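Local coordinates for protein CopN (Chlamydia pneumoniae, PDB 4NRH) that probably acts as a gatekeeper of type III secretion, joining the chaperone Scc3 in a complex that directs translocator secretion, at residues Ala110-Tyr114 with Ser160-Lys164. Numbering follows the deposited sequence.
Sequences ASQEY and SFLMK
Tyr-114 lays one face of its ring over the backbone and CB of Phe-161, where segments 110-114 and 160-164, on helices 108-115 and 152-172, run nearly antiparallel (161°). A CH-pi contact forms within this overlap: Phe-161 CA lies over the face, displaced toward the rim, 3.9 Å from the centroid of the Tyr-114 ring and 19° off its normal. Tyr-114 CD2 touches Phe-161 CB at 3.6 Å. Because CG of Phe-161 stands anti to its own backbone N, the phenyl group reaches back across the gap to the other helix instead of lying under the tyrosine. The two ring planes stand at 56°, neither stacked nor edge-to-face. Phe-161 CE1 presses against Ser-111 CA at 3.5 Å, and the carbonyl carbon of Ala-110 meets the phenyl edge. Leu-125 of helix 122-133 packs against both aromatic residues, closing this buried side into a three-helix junction. Ser-111 turns its hydroxyl to Leu-108 O and Arg-126, giving Phe-161 mainly its carbon atoms.

The other flank is looser. Lys-164 borders the tyrosine with its aliphatic part: Lys-164 CB lies 3.8 Å from Tyr-114 OH, and Lys-164 CG comes only to 4.4 Å from Ala-110 CB. A bend at chi2 then carries the exposed lysine chain away; Lys-164 NZ stays 6.9 Å from Glu-113 OE1, too far for a salt bridge. No hydrogen bond links the segments, so this junction in the helical body of CopN depends on aromatic and aliphatic shape fit, with the lysine charge outside the packed part and the buried Ser-111 hydroxyl satisfied by partners beyond the two segments.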
# COMPACT_ATOMS: atom_id res chain seq x y z
N ALA A 110 -12.93 -8.53 -16.34
CA ALA A 110 -11.70 -8.06 -15.72
C ALA A 110 -10.57 -9.04 -16.00
O ALA A 110 -9.46 -8.65 -16.35
CB ALA A 110 -11.89 -7.88 -14.22
N SER A 111 -10.87 -10.33 -15.84
CA SER A 111 -9.88 -11.38 -16.06
C SER A 111 -9.39 -11.41 -17.50
O SER A 111 -8.22 -11.69 -17.75
CB SER A 111 -10.46 -12.74 -15.69
OG SER A 111 -11.49 -13.12 -16.59
N GLN A 112 -10.28 -11.11 -18.43
CA GLN A 112 -9.93 -11.11 -19.85
C GLN A 112 -9.05 -9.92 -20.22
O GLN A 112 -8.11 -10.06 -21.01
CB GLN A 112 -11.19 -11.12 -20.71
CG GLN A 112 -11.95 -12.43 -20.67
CD GLN A 112 -13.32 -12.34 -21.32
OE1 GLN A 112 -13.63 -11.37 -22.01
NE2 GLN A 112 -14.14 -13.36 -21.12
N GLU A 113 -9.35 -8.76 -19.65
CA GLU A 113 -8.58 -7.56 -19.94
C GLU A 113 -7.15 -7.65 -19.39
O GLU A 113 -6.20 -7.24 -20.04
CB GLU A 113 -9.27 -6.32 -19.38
CG GLU A 113 -8.58 -5.02 -19.74
CD GLU A 113 -9.33 -3.79 -19.27
OE1 GLU A 113 -10.28 -3.94 -18.47
OE2 GLU A 113 -8.97 -2.67 -19.69
N TYR A 114 -7.02 -8.21 -18.19
CA TYR A 114 -5.71 -8.36 -17.56
C TYR A 114 -4.90 -9.50 -18.18
O TYR A 114 -3.68 -9.40 -18.30
CB TYR A 114 -5.85 -8.57 -16.05
CG TYR A 114 -6.08 -7.28 -15.29
CD1 TYR A 114 -7.33 -6.69 -15.24
CD2 TYR A 114 -5.03 -6.67 -14.61
CE1 TYR A 114 -7.53 -5.51 -14.54
CE2 TYR A 114 -5.23 -5.49 -13.91
CZ TYR A 114 -6.48 -4.92 -13.88
OH TYR A 114 -6.68 -3.75 -13.18
N SER A 160 -2.47 -6.21 -9.39
CA SER A 160 -3.47 -5.21 -9.75
C SER A 160 -4.80 -5.86 -10.12
O SER A 160 -5.86 -5.33 -9.81
CB SER A 160 -2.96 -4.34 -10.91
OG SER A 160 -1.83 -3.59 -10.52
N PHE A 161 -4.73 -7.00 -10.80
CA PHE A 161 -5.93 -7.76 -11.13
C PHE A 161 -6.65 -8.20 -9.86
O PHE A 161 -7.88 -8.13 -9.78
CB PHE A 161 -5.59 -8.99 -11.98
CG PHE A 161 -6.69 -10.01 -12.03
CD1 PHE A 161 -7.87 -9.73 -12.72
CD2 PHE A 161 -6.57 -11.23 -11.39
CE1 PHE A 161 -8.89 -10.66 -12.77
CE2 PHE A 161 -7.59 -12.16 -11.44
CZ PHE A 161 -8.75 -11.87 -12.13
N LEU A 162 -5.88 -8.66 -8.88
CA LEU A 162 -6.42 -9.10 -7.60
C LEU A 162 -7.13 -7.96 -6.89
O LEU A 162 -8.22 -8.14 -6.34
CB LEU A 162 -5.32 -9.67 -6.72
CG LEU A 162 -4.69 -10.99 -7.18
CD1 LEU A 162 -3.62 -11.45 -6.20
CD2 LEU A 162 -5.75 -12.06 -7.37
N MET A 163 -6.51 -6.78 -6.90
CA MET A 163 -7.08 -5.59 -6.28
C MET A 163 -8.36 -5.17 -6.98
O MET A 163 -9.34 -4.78 -6.34
CB MET A 163 -6.08 -4.44 -6.29
CG MET A 163 -4.87 -4.66 -5.40
SD MET A 163 -5.29 -4.62 -3.65
CE MET A 163 -5.86 -2.93 -3.47
N LYS A 164 -8.35 -5.24 -8.31
CA LYS A 164 -9.51 -4.86 -9.11
C LYS A 164 -10.69 -5.79 -8.83
O LYS A 164 -11.83 -5.35 -8.69
CB LYS A 164 -9.16 -4.89 -10.60
CG LYS A 164 -10.36 -4.71 -11.53
CD LYS A 164 -10.90 -3.29 -11.46
CE LYS A 164 -12.06 -3.10 -12.42
NZ LYS A 164 -12.60 -1.71 -12.38